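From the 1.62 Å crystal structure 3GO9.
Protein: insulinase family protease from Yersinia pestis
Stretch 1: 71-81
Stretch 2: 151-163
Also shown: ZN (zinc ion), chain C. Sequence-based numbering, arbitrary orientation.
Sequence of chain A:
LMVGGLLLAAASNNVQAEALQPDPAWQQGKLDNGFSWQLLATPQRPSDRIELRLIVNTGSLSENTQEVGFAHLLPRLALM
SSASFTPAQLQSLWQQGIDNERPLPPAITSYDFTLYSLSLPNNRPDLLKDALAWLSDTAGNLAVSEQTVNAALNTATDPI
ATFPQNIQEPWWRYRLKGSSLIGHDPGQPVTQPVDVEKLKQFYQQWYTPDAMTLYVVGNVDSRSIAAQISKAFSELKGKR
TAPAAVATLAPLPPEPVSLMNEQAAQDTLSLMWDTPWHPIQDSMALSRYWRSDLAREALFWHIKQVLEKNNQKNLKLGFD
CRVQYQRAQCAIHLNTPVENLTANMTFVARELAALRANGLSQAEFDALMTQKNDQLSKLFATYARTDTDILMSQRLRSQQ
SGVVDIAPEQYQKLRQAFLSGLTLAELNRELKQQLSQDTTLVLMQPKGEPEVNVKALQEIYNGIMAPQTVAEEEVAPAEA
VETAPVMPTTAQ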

ATOM      1  N   ALA A  71     -14.639 -14.050   5.626  1.00  7.73           N
ATOM      2  CA  ALA A  71     -14.081 -12.747   6.048  1.00  7.17           C
ATOM      3  C   ALA A  71     -14.611 -11.631   5.165  1.00  7.79           C
ATOM      4  O   ALA A  71     -14.760 -10.467   5.593  1.00  8.86           O
ATOM      5  CB  ALA A  71     -12.566 -12.780   5.954  1.00  8.02           C
ATOM      6  N   HIS A  72     -14.841 -11.939   3.900  1.00  9.26           N
ATOM      7  CA  HIS A  72     -15.383 -10.907   2.969  1.00  9.83           C
ATOM      8  C   HIS A  72     -16.870 -10.631   3.217  1.00  9.28           C
ATOM      9  O   HIS A  72     -17.359  -9.526   2.890  1.00  9.78           O
ATOM     10  CB  HIS A  72     -15.110 -11.347   1.538  1.00 10.31           C
ATOM     11  CG  HIS A  72     -15.369 -10.293   0.514  1.00 11.46           C
ATOM     12  ND1 HIS A  72     -14.481  -9.260   0.299  1.00 11.95           N
ATOM     13  CD2 HIS A  72     -16.333 -10.178  -0.421  1.00 16.58           C
ATOM     14  CE1 HIS A  72     -14.930  -8.518  -0.702  1.00 13.34           C
ATOM     15  NE2 HIS A  72     -16.067  -9.033  -1.118  1.00 11.84           N
ATOM     16  N   LEU A  73     -17.599 -11.607   3.720  1.00  8.72           N
ATOM     17  CA  LEU A  73     -19.044 -11.475   3.980  1.00  9.21           C
ATOM     18  C   LEU A  73     -19.348 -10.642   5.222  1.00  8.51           C
ATOM     19  O   LEU A  73     -20.277  -9.835   5.251  1.00  8.98           O
ATOM     20  CB  LEU A  73     -19.740 -12.840   4.095  1.00  9.62           C
ATOM     21  CG  LEU A  73     -21.233 -12.861   4.390  1.00 11.50           C
ATOM     22  CD1 LEU A  73     -21.992 -12.066   3.398  1.00 13.86           C
ATOM     23  CD2 LEU A  73     -21.755 -14.284   4.453  1.00 12.30           C
ATOM     24  N   LEU A  74     -18.536 -10.822   6.273  1.00  9.29           N
ATOM     25  CA  LEU A  74     -18.812 -10.179   7.564  1.00  9.12           C
ATOM     26  C   LEU A  74     -19.054  -8.683   7.413  1.00  8.48           C
ATOM     27  O   LEU A  74     -20.020  -8.188   7.950  1.00  9.19           O
ATOM     28  CB  LEU A  74     -17.715 -10.482   8.596  1.00  9.43           C
ATOM     29  CG  LEU A  74     -17.514 -11.922   9.068  1.00  8.31           C
ATOM     30  CD1 LEU A  74     -16.248 -12.062   9.957  1.00  9.88           C
ATOM     31  CD2 LEU A  74     -18.784 -12.402   9.779  1.00  9.56           C
ATOM     32  N   PRO A  75     -18.178  -7.941   6.707  1.00  8.87           N
ATOM     33  CA  PRO A  75     -18.453  -6.521   6.668  1.00  8.42           C
ATOM     34  C   PRO A  75     -19.718  -6.144   5.933  1.00  9.35           C
ATOM     35  O   PRO A  75     -20.305  -5.085   6.249  1.00  9.33           O
ATOM     36  CB  PRO A  75     -17.214  -5.932   5.966  1.00  9.68           C
ATOM     37  CG  PRO A  75     -16.462  -7.045   5.485  1.00 13.21           C
ATOM     38  CD  PRO A  75     -16.871  -8.267   6.110  1.00  9.69           C
ATOM     39  N   ARG A  76     -20.169  -6.975   4.981  1.00  8.38           N
ATOM     40  CA  ARG A  76     -21.419  -6.664   4.313  1.00  9.56           C
ATOM     41  C   ARG A  76     -22.602  -6.735   5.319  1.00  8.90           C
ATOM     42  O   ARG A  76     -23.580  -5.978   5.244  1.00 10.15           O
ATOM     43  CB  ARG A  76     -21.644  -7.634   3.155  1.00 11.03           C
ATOM     44  CG  ARG A  76     -22.699  -7.077   2.193  1.00 13.85           C
ATOM     45  CD  ARG A  76     -22.980  -8.051   1.076  1.00 17.56           C
ATOM     46  NE  ARG A  76     -21.870  -8.280   0.154  1.00 17.97           N
ATOM     47  CZ  ARG A  76     -22.043  -8.881  -1.021  1.00 24.39           C
ATOM     48  NH1 ARG A  76     -23.254  -9.301  -1.380  1.00 23.53           N
ATOM     49  NH2 ARG A  76     -21.010  -9.105  -1.839  1.00 23.79           N
ATOM     50  N   LEU A  77     -22.507  -7.641   6.277  1.00  8.99           N
ATOM     51  CA  LEU A  77     -23.524  -7.750   7.332  1.00  7.39           C
ATOM     52  C   LEU A  77     -23.683  -6.414   8.121  1.00  9.16           C
ATOM     53  O   LEU A  77     -24.813  -5.997   8.393  1.00 10.39           O
ATOM     54  CB  LEU A  77     -23.238  -8.940   8.264  1.00  8.57           C
ATOM     55  CG  LEU A  77     -23.121 -10.264   7.589  1.00 10.37           C
ATOM     56  CD1 LEU A  77     -22.804 -11.355   8.683  1.00 13.87           C
ATOM     57  CD2 LEU A  77     -24.370 -10.672   6.770  1.00 10.96           C
ATOM     58  N   ALA A  78     -22.551  -5.807   8.452  1.00  9.57           N
ATOM     59  CA  ALA A  78     -22.447  -4.588   9.194  1.00 10.41           C
ATOM     60  C   ALA A  78     -23.147  -3.427   8.458  1.00 11.48           C
ATOM     61  O   ALA A  78     -23.557  -2.445   9.093  1.00 11.74           O
ATOM     62  CB  ALA A  78     -20.940  -4.226   9.504  1.00 10.23           C
ATOM     63  N   LEU A  79     -23.314  -3.555   7.133  1.00 12.33           N
ATOM     64  CA  LEU A  79     -24.063  -2.563   6.334  1.00 13.11           C
ATOM     65  C   LEU A  79     -25.535  -2.904   6.212  1.00 13.66           C
ATOM     66  O   LEU A  79     -26.342  -2.065   5.811  1.00 18.15           O
ATOM     67  CB  LEU A  79     -23.465  -2.422   4.926  1.00 12.99           C
ATOM     68  CG  LEU A  79     -22.026  -1.976   4.904  1.00 11.15           C
ATOM     69  CD1 LEU A  79     -21.320  -2.107   3.483  1.00 14.26           C
ATOM     70  CD2 LEU A  79     -21.877  -0.509   5.411  1.00 14.92           C
HETATM   71  N   MSE A  80     -25.936  -4.138   6.487  1.00 14.39           N
HETATM   72  CA  MSE A  80     -27.344  -4.494   6.450  1.00 13.95           C
HETATM   73  C   MSE A  80     -28.015  -3.985   7.697  1.00 14.36           C
HETATM   74  O   MSE A  80     -29.131  -3.476   7.647  1.00 16.15           O
HETATM   75  CB  MSE A  80     -27.524  -6.009   6.381  1.00 15.64           C
HETATM   76  CG  MSE A  80     -26.859  -6.683   5.240  1.00 17.70           C
HETATM   77 SE   MSE A  80     -27.545  -6.146   3.489  0.60 20.70          SE
HETATM   78  CE  MSE A  80     -26.494  -4.702   3.109  1.00 18.85           C
ATOM     79  N   SER A  81     -27.366  -4.166   8.836  1.00 12.18           N
ATOM     80  CA  SER A  81     -27.982  -3.783  10.090  1.00 12.49           C
ATOM     81  C   SER A  81     -26.910  -3.644  11.133  1.00 11.18           C
ATOM     82  O   SER A  81     -25.884  -4.355  11.066  1.00 10.68           O
ATOM     83  CB  SER A  81     -29.045  -4.802  10.499  1.00 15.03           C
ATOM     84  OG  SER A  81     -28.521  -5.816  11.284  1.00 20.61           O
TER
HETATM   85 ZN    ZN C 602     -16.542  -8.027  -2.805  0.50 17.50          ZN
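Stretch 2 (151-163) AALNTATDPIATF

Ile160, in the extended segment of stretch 2, is the residue of that stretch most covered by the helix of stretch 1. Its CA-to-CB bond points toward the helix, with chi1 and chi2 both m, and its CD1 lies 3.9 Å from Pro75 CB and 3.9 Å from Leu79 CD1. Leu79 CD1 also reaches Pro159 CG at 3.6 Å, so one methyl touches both residues. The backbone around Ile160 is extended (phi/psi -98/121), and the strand axis passes 8.8 Å from the helix axis at 152°, running roughly antiparallel to it. The helix that runs through stretch 1 enters from earlier in the chain and is kinked at Pro75 and Arg76, whose N atoms make no bond to the turn before. Stretch 2 meets it first as a helical segment, then as a loop, then as the short extended segment, and the two bury 706 Å² in total.

The second apolar site is Ala152, in the helical part of stretch 2. Its methyl is a knob set among Leu73, Arg76, Leu77 and Met80: Ala152 CB is 3.6 Å from Leu77 CD2, 4.0 Å from Leu73 CD1 and 4.1 Å from Met80 CG. At this knob the backbones are near each other, the CA atoms of Leu77 and Ala152 being 6.1 Å apart. Farther out, the selenium of Met80, a selenomethionine, packs against Ala151 (Met80 SE to Ala151 CB 4.1 Å) and Thr155 (Met80 SE to Thr155 CG2 3.8 Å).

Between the two apolar sites runs Arg76, its side chain extended through chi1 and chi2 (both t) before chi3 turns to m. Arg76 NH1 donates to Ala152 O at 2.9 Å, a backbone carbonyl of the helical segment. Arg76 NH2 forms a salt bridge with Asp158 OD1 at 2.9 Å, although the hydrogen bond within it is weak. Pro159 CD covers one face of the guanidinium, 4.0 Å from Arg76 NE. The loop braces itself as well: Thr155 OG1 donates to Thr157 O at 2.7 Å, and Ile160 N to Asp158 OD1 at 3.0 Å.

At the N-terminal end of the contact, His72 (chi1 t) has Ile160 over one ring face, with Ile160 CB 4.0 Å from the His72 ring centroid in a CH-pi contact. The zinc ion joins the two stretches here: ZN is bound by His72 NE2 at 2.0 Å, Asp158 OD2 at 1.9 Å and Ile160 O at 2.4 Å, and by two waters. Asp158 thus serves both charges, holding Arg76 through OD1 and the metal through OD2.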

ATOM      1  N   ALA A 151     -30.191 -11.225   3.578  1.00 16.65           N
ATOM      2  CA  ALA A 151     -30.239  -9.885   3.012  1.00 15.91           C
ATOM      3  C   ALA A 151     -28.936  -9.536   2.288  1.00 15.46           C
ATOM      4  O   ALA A 151     -28.949  -9.003   1.184  1.00 15.84           O
ATOM      5  CB  ALA A 151     -30.565  -8.882   4.093  1.00 15.96           C
ATOM      6  N   ALA A 152     -27.811  -9.860   2.906  1.00 14.73           N
ATOM      7  CA  ALA A 152     -26.508  -9.591   2.330  1.00 15.03           C
ATOM      8  C   ALA A 152     -26.289 -10.316   0.993  1.00 15.88           C
ATOM      9  O   ALA A 152     -25.681  -9.777   0.061  1.00 17.27           O
ATOM     10  CB  ALA A 152     -25.371  -9.976   3.380  1.00 14.66           C
ATOM     11  N   LEU A 153     -26.781 -11.529   0.893  1.00 16.97           N
ATOM     12  CA  LEU A 153     -26.562 -12.337  -0.299  1.00 18.77           C
ATOM     13  C   LEU A 153     -27.471 -11.891  -1.435  1.00 20.87           C
ATOM     14  O   LEU A 153     -27.243 -12.262  -2.581  1.00 23.41           O
ATOM     15  CB  LEU A 153     -26.815 -13.813   0.034  1.00 19.09           C
ATOM     16  CG  LEU A 153     -25.719 -14.333   0.967  1.00 18.66           C
ATOM     17  CD1 LEU A 153     -25.985 -15.752   1.407  1.00 22.00           C
ATOM     18  CD2 LEU A 153     -24.346 -14.252   0.332  1.00 22.89           C
ATOM     19  N   ASN A 154     -28.505 -11.118  -1.103  1.00 21.28           N
ATOM     20  CA  ASN A 154     -29.462 -10.631  -2.103  1.00 22.29           C
ATOM     21  C   ASN A 154     -29.257  -9.147  -2.496  1.00 21.79           C
ATOM     22  O   ASN A 154     -30.111  -8.568  -3.137  1.00 21.55           O
ATOM     23  CB  ASN A 154     -30.877 -10.887  -1.607  1.00 22.59           C
ATOM     24  CG  ASN A 154     -31.265 -12.333  -1.752  1.00 25.68           C
ATOM     25  OD1 ASN A 154     -31.540 -12.766  -2.857  1.00 28.25           O
ATOM     26  ND2 ASN A 154     -31.216 -13.107  -0.664  1.00 26.47           N
ATOM     27  N   THR A 155     -28.119  -8.535  -2.145  1.00 21.62           N
ATOM     28  CA  THR A 155     -27.830  -7.153  -2.621  1.00 20.93           C
ATOM     29  C   THR A 155     -27.467  -7.083  -4.117  1.00 20.59           C
ATOM     30  O   THR A 155     -26.807  -7.966  -4.665  1.00 21.01           O
ATOM     31  CB  THR A 155     -26.738  -6.441  -1.753  1.00 20.41           C
ATOM     32  OG1 THR A 155     -25.443  -7.075  -1.933  1.00 23.33           O
ATOM     33  CG2 THR A 155     -27.118  -6.489  -0.251  1.00 22.39           C
ATOM     34  N   ALA A 156     -27.904  -6.013  -4.783  1.00 19.75           N
ATOM     35  CA  ALA A 156     -27.629  -5.869  -6.217  1.00 19.89           C
ATOM     36  C   ALA A 156     -26.158  -5.668  -6.499  1.00 19.72           C
ATOM     37  O   ALA A 156     -25.681  -5.990  -7.594  1.00 21.23           O
ATOM     38  CB  ALA A 156     -28.442  -4.689  -6.819  1.00 20.19           C
ATOM     39  N   THR A 157     -25.437  -5.110  -5.530  1.00 17.63           N
ATOM     40  CA  THR A 157     -24.035  -4.774  -5.737  1.00 17.95           C
ATOM     41  C   THR A 157     -23.202  -5.273  -4.581  1.00 15.91           C
ATOM     42  O   THR A 157     -23.732  -5.696  -3.580  1.00 16.62           O
ATOM     43  CB  THR A 157     -23.836  -3.233  -5.856  1.00 18.97           C
ATOM     44  OG1 THR A 157     -24.267  -2.579  -4.655  1.00 21.95           O
ATOM     45  CG2 THR A 157     -24.642  -2.707  -7.090  1.00 21.11           C
ATOM     46  N   ASP A 158     -21.893  -5.179  -4.741  1.00 13.91           N
ATOM     47  CA  ASP A 158     -20.962  -5.629  -3.703  1.00 14.70           C
ATOM     48  C   ASP A 158     -20.225  -4.439  -3.190  1.00 13.91           C
ATOM     49  O   ASP A 158     -19.305  -3.938  -3.843  1.00 15.23           O
ATOM     50  CB  ASP A 158     -19.989  -6.603  -4.308  1.00 15.11           C
ATOM     51  CG  ASP A 158     -18.920  -6.945  -3.378  1.00 16.94           C
ATOM     52  OD1 ASP A 158     -19.163  -6.853  -2.108  1.00 15.62           O
ATOM     53  OD2 ASP A 158     -17.838  -7.234  -3.955  1.00 20.48           O
ATOM     54  N   PRO A 159     -20.600  -3.960  -1.981  1.00 13.82           N
ATOM     55  CA  PRO A 159     -19.904  -2.779  -1.500  1.00 14.42           C
ATOM     56  C   PRO A 159     -18.541  -3.074  -0.899  1.00 13.06           C
ATOM     57  O   PRO A 159     -17.821  -2.151  -0.563  1.00 15.12           O
ATOM     58  CB  PRO A 159     -20.853  -2.239  -0.428  1.00 14.20           C
ATOM     59  CG  PRO A 159     -21.476  -3.430   0.130  1.00 14.63           C
ATOM     60  CD  PRO A 159     -21.619  -4.428  -1.042  1.00 14.23           C
ATOM     61  N   ILE A 160     -18.171  -4.343  -0.764  1.00 10.47           N
ATOM     62  CA  ILE A 160     -16.916  -4.719  -0.113  1.00 10.38           C
ATOM     63  C   ILE A 160     -15.814  -5.000  -1.148  1.00 11.31           C
ATOM     64  O   ILE A 160     -15.971  -5.859  -2.032  1.00 11.23           O
ATOM     65  CB  ILE A 160     -17.119  -5.981   0.782  1.00 10.54           C
ATOM     66  CG1 ILE A 160     -18.346  -5.789   1.699  1.00 11.72           C
ATOM     67  CG2 ILE A 160     -15.840  -6.269   1.658  1.00 13.29           C
ATOM     68  CD1 ILE A 160     -18.372  -4.480   2.537  1.00 12.49           C
ATOM     69  N   ALA A 161     -14.735  -4.261  -1.062  1.00  9.32           N
ATOM     70  CA  ALA A 161     -13.649  -4.369  -2.003  1.00  9.53           C
ATOM     71  C   ALA A 161     -12.638  -5.364  -1.536  1.00 10.52           C
ATOM     72  O   ALA A 161     -12.681  -5.848  -0.382  1.00  9.20           O
ATOM     73  CB  ALA A 161     -12.966  -3.002  -2.190  1.00 11.75           C
ATOM     74  N   THR A 162     -11.709  -5.665  -2.421  1.00 12.32           N
ATOM     75  CA  THR A 162     -10.573  -6.478  -2.027  1.00 11.84           C
ATOM     76  C   THR A 162      -9.259  -5.712  -2.147  1.00 12.26           C
ATOM     77  O   THR A 162      -9.186  -4.673  -2.792  1.00 12.27           O
ATOM     78  CB  THR A 162     -10.466  -7.730  -2.935  1.00 11.29           C
ATOM     79  OG1 THR A 162     -10.375  -7.339  -4.312  1.00 13.55           O
ATOM     80  CG2 THR A 162     -11.695  -8.634  -2.780  1.00 12.49           C
ATOM     81  N   PHE A 163      -8.231  -6.197  -1.476  1.00 12.54           N
ATOM     82  CA  PHE A 163      -6.854  -5.790  -1.780  1.00 13.81           C
ATOM     83  C   PHE A 163      -6.034  -7.034  -2.104  1.00 14.25           C
ATOM     84  O   PHE A 163      -6.027  -7.971  -1.299  1.00 12.76           O
ATOM     85  CB  PHE A 163      -6.188  -5.071  -0.639  1.00 14.16           C
ATOM     86  CG  PHE A 163      -4.785  -4.693  -0.973  1.00 15.90           C
ATOM     87  CD1 PHE A 163      -4.560  -3.620  -1.841  1.00 19.37           C
ATOM     88  CD2 PHE A 163      -3.713  -5.490  -0.575  1.00 17.20           C
ATOM     89  CE1 PHE A 163      -3.270  -3.311  -2.231  1.00 22.59           C
ATOM     90  CE2 PHE A 163      -2.406  -5.185  -0.967  1.00 24.38           C
ATOM     91  CZ  PHE A 163      -2.201  -4.078  -1.799  1.00 21.52           C
TER
HETATM   92  O   HOH W   1     -24.339  -9.056  -4.317  1.00 35.85           O
HETATM   93  O   HOH W   2     -17.361  -9.412  -3.113  1.00 15.62           O
HETATM   94  O   HOH W   3     -15.032  -7.895  -3.938  1.00 28.86           O